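Aminopeptidase (Aneurinibacillus sp. AM-1, PDB 5IB9) probably removes amino acids one at a time from the N-termini of peptides, as a zinc-dependent aminopeptidase of the M28 family. Local coordinates at residues 218-232 / 260-274. Sequence-based numbering, arbitrary orientation.
Sequences NTNDIIIIGSHHDSV and TDTELRFITFGAEEN. With ZN (zinc ion), chain C; ZN (zinc ion), chain B; BES (2-(3-amino-2-hydroxy-4-phenyl-butyrylamino)-4-methyl-pentanoic acid), chain H.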
loop_
_atom_site.group_PDB
_atom_site.type_symbol
_atom_site.label_atom_id
_atom_site.label_comp_id
_atom_site.label_asym_id
_atom_site.label_seq_id
_atom_site.Cartn_x
_atom_site.Cartn_y
_atom_site.Cartn_z
ATOM N N ASN A 218 18.062 28.050 -10.336
ATOM C CA ASN A 218 17.287 26.869 -9.970
ATOM C C ASN A 218 16.765 26.901 -8.542
ATOM O O ASN A 218 17.449 27.320 -7.658
ATOM C CB ASN A 218 18.116 25.608 -10.173
ATOM C CG ASN A 218 18.228 25.193 -11.609
ATOM O OD1 ASN A 218 17.481 25.585 -12.437
ATOM N ND2 ASN A 218 19.135 24.310 -11.866
ATOM N N THR A 219 15.521 26.461 -8.358
ATOM C CA THR A 219 14.884 26.372 -7.086
ATOM C C THR A 219 14.873 24.849 -6.789
ATOM O O THR A 219 15.225 24.002 -7.658
ATOM C CB THR A 219 13.424 26.894 -7.085
ATOM O OG1 THR A 219 12.615 25.908 -7.707
ATOM C CG2 THR A 219 13.235 28.230 -7.795
ATOM N N ASN A 220 14.431 24.588 -5.571
ATOM C CA ASN A 220 14.127 23.259 -5.017
ATOM C C ASN A 220 12.712 22.845 -5.214
ATOM O O ASN A 220 12.394 21.715 -4.834
ATOM C CB ASN A 220 14.350 23.275 -3.449
ATOM C CG ASN A 220 15.807 23.360 -3.089
ATOM O OD1 ASN A 220 16.192 24.051 -2.106
ATOM N ND2 ASN A 220 16.658 22.698 -3.900
ATOM N N ASP A 221 11.923 23.629 -5.949
ATOM C CA ASP A 221 10.482 23.332 -5.993
ATOM C C ASP A 221 10.188 22.246 -7.046
ATOM O O ASP A 221 10.937 22.013 -7.999
ATOM C CB ASP A 221 9.696 24.556 -6.459
ATOM C CG ASP A 221 9.808 25.769 -5.521
ATOM O OD1 ASP A 221 10.214 25.595 -4.316
ATOM O OD2 ASP A 221 9.342 26.872 -5.934
ATOM N N ILE A 222 9.089 21.506 -6.797
ATOM C CA ILE A 222 8.564 20.512 -7.736
ATOM C C ILE A 222 7.073 20.821 -8.047
ATOM O O ILE A 222 6.337 21.190 -7.144
ATOM C CB ILE A 222 8.568 19.090 -7.082
ATOM C CG1 ILE A 222 10.036 18.721 -6.690
ATOM C CG2 ILE A 222 8.122 18.024 -8.076
ATOM C CD1 ILE A 222 10.005 17.473 -5.667
ATOM N N ILE A 223 6.694 20.668 -9.316
ATOM C CA ILE A 223 5.276 20.703 -9.717
ATOM C C ILE A 223 5.003 19.355 -10.415
ATOM O O ILE A 223 5.767 18.891 -11.212
ATOM C CB ILE A 223 4.995 21.836 -10.706
ATOM C CG1 ILE A 223 5.074 23.077 -9.889
ATOM C CG2 ILE A 223 3.554 21.661 -11.144
ATOM C CD1 ILE A 223 4.948 24.394 -10.725
ATOM N N ILE A 224 3.849 18.751 -10.045
ATOM C CA ILE A 224 3.284 17.494 -10.692
ATOM C C ILE A 224 2.136 17.877 -11.574
ATOM O O ILE A 224 1.273 18.717 -11.185
ATOM C CB ILE A 224 2.861 16.521 -9.628
ATOM C CG1 ILE A 224 4.080 16.124 -8.739
ATOM C CG2 ILE A 224 2.307 15.307 -10.253
ATOM C CD1 ILE A 224 3.699 15.231 -7.537
ATOM N N ILE A 225 2.211 17.377 -12.826
ATOM C CA ILE A 225 1.019 17.511 -13.779
ATOM C C ILE A 225 0.614 16.097 -14.019
ATOM O O ILE A 225 1.426 15.304 -14.557
ATOM C CB ILE A 225 1.473 18.218 -15.055
ATOM C CG1 ILE A 225 2.121 19.624 -14.804
ATOM C CG2 ILE A 225 0.293 18.380 -16.017
ATOM C CD1 ILE A 225 3.672 19.543 -14.583
ATOM N N GLY A 226 -0.627 15.803 -13.701
ATOM C CA GLY A 226 -1.112 14.394 -13.773
ATOM C C GLY A 226 -2.407 14.255 -14.623
ATOM O O GLY A 226 -3.149 15.214 -14.854
ATOM N N SER A 227 -2.654 12.998 -14.955
ATOM C CA SER A 227 -3.896 12.525 -15.628
ATOM C C SER A 227 -3.912 11.059 -15.378
ATOM O O SER A 227 -2.965 10.486 -14.829
ATOM C CB SER A 227 -3.898 12.867 -17.151
ATOM O OG SER A 227 -2.647 12.372 -17.701
ATOM N N HIS A 228 -4.995 10.381 -15.758
ATOM C CA HIS A 228 -5.049 8.900 -15.657
ATOM C C HIS A 228 -5.283 8.256 -17.016
ATOM O O HIS A 228 -5.994 8.824 -17.870
ATOM C CB HIS A 228 -6.132 8.403 -14.616
ATOM C CG HIS A 228 -7.584 8.684 -14.988
ATOM N ND1 HIS A 228 -8.374 7.717 -15.629
ATOM C CD2 HIS A 228 -8.377 9.699 -14.639
ATOM C CE1 HIS A 228 -9.621 8.242 -15.726
ATOM N NE2 HIS A 228 -9.632 9.434 -15.161
ATOM N N HIS A 229 -4.634 7.115 -17.192
ATOM C CA HIS A 229 -4.682 6.445 -18.513
ATOM C C HIS A 229 -5.602 5.260 -18.657
ATOM O O HIS A 229 -5.682 4.759 -19.744
ATOM C CB HIS A 229 -3.238 6.089 -18.998
ATOM C CG HIS A 229 -2.419 5.322 -17.995
ATOM N ND1 HIS A 229 -2.702 4.127 -17.375
ATOM C CD2 HIS A 229 -1.229 5.744 -17.494
ATOM C CE1 HIS A 229 -1.699 3.825 -16.515
ATOM N NE2 HIS A 229 -0.794 4.801 -16.628
ATOM N N ASP A 230 -6.310 4.946 -17.583
ATOM C CA ASP A 230 -7.342 3.876 -17.676
ATOM C C ASP A 230 -8.726 4.501 -17.882
ATOM O O ASP A 230 -8.951 5.703 -17.634
ATOM C CB ASP A 230 -7.375 3.063 -16.393
ATOM C CG ASP A 230 -7.776 3.831 -15.151
ATOM O OD1 ASP A 230 -7.288 4.984 -14.890
ATOM O OD2 ASP A 230 -8.621 3.300 -14.397
ATOM N N SER A 231 -9.602 3.599 -18.395
ATOM C CA SER A 231 -11.021 4.033 -18.521
ATOM C C SER A 231 -11.907 2.938 -17.979
ATOM O O SER A 231 -11.434 1.885 -17.623
ATOM C CB SER A 231 -11.386 4.358 -19.987
ATOM O OG SER A 231 -11.391 3.155 -20.750
ATOM N N VAL A 232 -13.186 3.274 -17.773
ATOM C CA VAL A 232 -14.103 2.188 -17.267
ATOM C C VAL A 232 -14.461 1.173 -18.362
ATOM O O VAL A 232 -14.306 1.441 -19.562
ATOM C CB VAL A 232 -15.398 2.817 -16.701
ATOM C CG1 VAL A 232 -15.033 3.733 -15.488
ATOM C CG2 VAL A 232 -16.257 3.538 -17.751
ATOM N N THR A 260 13.776 25.904 -17.387
ATOM C CA THR A 260 12.944 25.893 -16.195
ATOM C C THR A 260 13.771 25.909 -14.940
ATOM O O THR A 260 14.879 25.319 -14.895
ATOM C CB THR A 260 12.011 24.627 -16.170
ATOM O OG1 THR A 260 12.843 23.446 -16.307
ATOM C CG2 THR A 260 10.924 24.722 -17.313
ATOM N N ASP A 261 13.242 26.496 -13.867
ATOM C CA ASP A 261 13.930 26.524 -12.601
ATOM C C ASP A 261 13.301 25.643 -11.554
ATOM O O ASP A 261 13.653 25.679 -10.395
ATOM C CB ASP A 261 14.117 27.997 -12.065
ATOM C CG ASP A 261 12.806 28.683 -11.660
ATOM O OD1 ASP A 261 11.690 28.029 -11.703
ATOM O OD2 ASP A 261 12.858 29.895 -11.313
ATOM N N THR A 262 12.301 24.924 -12.031
ATOM C CA THR A 262 11.445 24.112 -11.137
ATOM C C THR A 262 11.319 22.729 -11.786
ATOM O O THR A 262 11.046 22.604 -12.998
ATOM C CB THR A 262 10.059 24.759 -11.096
ATOM O OG1 THR A 262 10.180 26.093 -10.536
ATOM C CG2 THR A 262 9.039 23.998 -10.230
ATOM N N GLU A 263 11.476 21.675 -10.949
ATOM C CA GLU A 263 11.407 20.306 -11.414
ATOM C C GLU A 263 9.936 20.025 -11.792
ATOM O O GLU A 263 9.053 20.361 -10.988
ATOM C CB GLU A 263 11.804 19.389 -10.275
ATOM C CG GLU A 263 11.630 17.913 -10.705
ATOM C CD GLU A 263 12.326 17.002 -9.664
ATOM O OE1 GLU A 263 13.406 17.353 -9.050
ATOM O OE2 GLU A 263 11.855 15.865 -9.505
ATOM N N LEU A 264 9.731 19.454 -12.982
ATOM C CA LEU A 264 8.337 19.147 -13.401
ATOM C C LEU A 264 8.248 17.661 -13.560
ATOM O O LEU A 264 9.110 17.022 -14.190
ATOM C CB LEU A 264 8.093 19.890 -14.756
ATOM C CG LEU A 264 8.173 21.378 -14.717
ATOM C CD1 LEU A 264 7.873 21.973 -16.088
ATOM C CD2 LEU A 264 7.233 21.951 -13.775
ATOM N N ARG A 265 7.204 17.076 -12.974
ATOM C CA ARG A 265 6.960 15.642 -13.134
ATOM C C ARG A 265 5.654 15.505 -13.850
ATOM O O ARG A 265 4.595 15.897 -13.266
ATOM C CB ARG A 265 6.891 14.939 -11.754
ATOM C CG ARG A 265 8.226 15.140 -10.932
ATOM C CD ARG A 265 8.168 14.396 -9.644
ATOM N NE ARG A 265 9.456 14.596 -8.988
ATOM C CZ ARG A 265 9.737 13.975 -7.853
ATOM N NH1 ARG A 265 8.925 13.079 -7.240
ATOM N NH2 ARG A 265 10.910 14.211 -7.361
ATOM N N PHE A 266 5.666 14.884 -14.999
ATOM C CA PHE A 266 4.447 14.629 -15.815
ATOM C C PHE A 266 4.112 13.186 -15.639
ATOM O O PHE A 266 4.949 12.292 -15.873
ATOM C CB PHE A 266 4.758 14.944 -17.298
ATOM C CG PHE A 266 5.121 16.385 -17.582
ATOM C CD1 PHE A 266 4.114 17.280 -17.864
ATOM C CD2 PHE A 266 6.435 16.772 -17.476
ATOM C CE1 PHE A 266 4.370 18.613 -18.083
ATOM C CE2 PHE A 266 6.768 18.129 -17.809
ATOM C CZ PHE A 266 5.733 19.030 -18.077
ATOM N N ILE A 267 2.874 12.923 -15.136
ATOM C CA ILE A 267 2.583 11.574 -14.715
ATOM C C ILE A 267 1.219 11.136 -15.288
ATOM O O ILE A 267 0.231 11.914 -15.229
ATOM C CB ILE A 267 2.532 11.436 -13.136
ATOM C CG1 ILE A 267 3.794 12.011 -12.546
ATOM C CG2 ILE A 267 2.284 9.954 -12.788
ATOM C CD1 ILE A 267 3.770 11.891 -11.010
ATOM N N THR A 268 1.202 9.893 -15.814
ATOM C CA THR A 268 -0.123 9.324 -16.068
ATOM C C THR A 268 -0.328 8.178 -15.127
ATOM O O THR A 268 0.506 7.297 -14.962
ATOM C CB THR A 268 -0.306 8.911 -17.593
ATOM O OG1 THR A 268 0.582 7.841 -17.955
ATOM C CG2 THR A 268 -0.054 10.153 -18.395
ATOM N N PHE A 269 -1.481 8.206 -14.429
ATOM C CA PHE A 269 -1.730 7.217 -13.363
ATOM C C PHE A 269 -2.569 6.061 -13.840
ATOM O O PHE A 269 -3.494 6.274 -14.625
ATOM C CB PHE A 269 -2.454 7.890 -12.233
ATOM C CG PHE A 269 -1.769 9.049 -11.588
ATOM C CD1 PHE A 269 -0.619 8.841 -10.778
ATOM C CD2 PHE A 269 -2.206 10.343 -11.735
ATOM C CE1 PHE A 269 0.045 9.916 -10.166
ATOM C CE2 PHE A 269 -1.563 11.431 -11.117
ATOM C CZ PHE A 269 -0.454 11.197 -10.347
ATOM N N GLY A 270 -2.274 4.868 -13.319
ATOM C CA GLY A 270 -3.143 3.715 -13.627
ATOM C C GLY A 270 -4.211 3.562 -12.571
ATOM O O GLY A 270 -4.162 4.119 -11.487
ATOM N N ALA A 271 -5.226 2.767 -12.941
ATOM C CA ALA A 271 -6.252 2.292 -11.960
ATOM C C ALA A 271 -6.895 3.401 -11.263
ATOM O O ALA A 271 -7.269 3.307 -10.118
ATOM C CB ALA A 271 -5.662 1.179 -11.008
ATOM N N GLU A 272 -7.095 4.562 -11.882
ATOM C CA GLU A 272 -7.846 5.675 -11.312
ATOM C C GLU A 272 -9.313 5.264 -11.054
ATOM O O GLU A 272 -9.861 5.610 -9.993
ATOM C CB GLU A 272 -7.727 6.962 -12.162
ATOM C CG GLU A 272 -8.329 8.201 -11.482
ATOM C CD GLU A 272 -9.822 8.403 -11.836
ATOM O OE1 GLU A 272 -10.397 7.661 -12.673
ATOM O OE2 GLU A 272 -10.326 9.340 -11.179
ATOM N N GLU A 273 -9.840 4.532 -12.022
ATOM C CA GLU A 273 -11.313 4.281 -11.960
ATOM C C GLU A 273 -11.614 3.241 -10.894
ATOM O O GLU A 273 -12.804 3.142 -10.486
ATOM C CB GLU A 273 -11.734 3.796 -13.314
ATOM C CG GLU A 273 -11.619 4.787 -14.534
ATOM C CD GLU A 273 -12.580 5.991 -14.471
ATOM O OE1 GLU A 273 -13.277 6.142 -13.416
ATOM O OE2 GLU A 273 -12.553 6.798 -15.511
ATOM N N ASN A 274 -10.607 2.551 -10.425
ATOM C CA ASN A 274 -10.697 1.574 -9.361
ATOM C C ASN A 274 -10.587 2.133 -7.967
ATOM O O ASN A 274 -10.475 1.364 -6.999
ATOM C CB ASN A 274 -9.544 0.489 -9.518
ATOM C CG ASN A 274 -9.528 -0.153 -10.904
ATOM O OD1 ASN A 274 -10.090 -1.250 -11.116
ATOM N ND2 ASN A 274 -9.043 0.593 -11.879
HETATM ZN ZN ZN C . -11.341 10.522 -15.086
HETATM ZN ZN ZN B . -13.978 8.187 -14.813
HETATM N N2 BES H . -13.250 11.923 -14.091
HETATM C C1 BES H . -13.942 11.146 -13.063
HETATM C C6 BES H . -14.281 12.083 -11.906
HETATM C C7 BES H . -15.354 13.144 -12.121
HETATM C C8 BES H . -16.532 12.909 -12.874
HETATM C C12 BES H . -15.165 14.400 -11.503
HETATM C C9 BES H . -17.497 13.931 -12.994
HETATM C C11 BES H . -16.137 15.432 -11.631
HETATM C C10 BES H . -17.294 15.186 -12.385
HETATM C C2 BES H . -13.057 9.983 -12.601
HETATM O O2 BES H . -12.609 9.462 -13.851
HETATM C C3 BES H . -13.978 9.020 -11.933
HETATM O O3 BES H . -14.828 8.469 -12.625
HETATM N N1 BES H . -13.883 8.895 -10.655
HETATM C C4 BES H . -14.826 8.022 -9.949
HETATM C C13 BES H . -14.389 8.135 -8.499
HETATM C C14 BES H . -12.977 7.609 -8.220
HETATM C C15 BES H . -12.833 7.708 -6.707
HETATM C C16 BES H . -12.694 6.203 -8.751
HETATM C C5 BES H . -16.259 8.540 -9.960
HETATM O O1 BES H . -17.197 7.737 -9.684
HETATM O O4 BES H . -16.534 9.727 -10.215
HETATM O O HOH W 1 8.763 27.606 -8.622
HETATM O O HOH W 2 -13.508 6.241 -18.179
#
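Strands 222-228 and 263-269 pair in parallel at 20°, with backbone hydrogen bonds from the E263 N-D221 O pair to the H229 N-F269 O pair. They are the two strands of a beta-alpha-beta unit of the M28 peptidase domain, joined through helix 238-256. On one face, I225 CD1 lies over the F266 ring, 4.1 Å from its centroid. On the other, I222 CD1 covers a face of the R265 guanidinium, whose NE and NH2 both grip E263 OE2 side-on. G226 has no side chain, and F269 CE2 sits 4.0 Å from its CA; a CB there would collide with that ring atom.

The C-terminal ends of the strands open into the dizinc site. D230 ties the two loops together: OD1 takes E272 N from above the carboxylate plane, and OD2 takes E273 N through its syn lone pair. H228 ND1 adds a weak bond to D230 OD1 (3.0 Å, 133°). With an alanine here E272 N and E273 N would lose their acceptors, and the H228 ring would probably be freer to turn. The E272 carboxylate stacks on the H228 ring, planes 15° apart. H228 NE2 binds one zinc, together with D240 and D301. The other zinc is held by E273, D240 and H371. O2 of the inhibitor BES, its hydroxyl oxygen, bridges the two zinc ions, 2.1 Å from each.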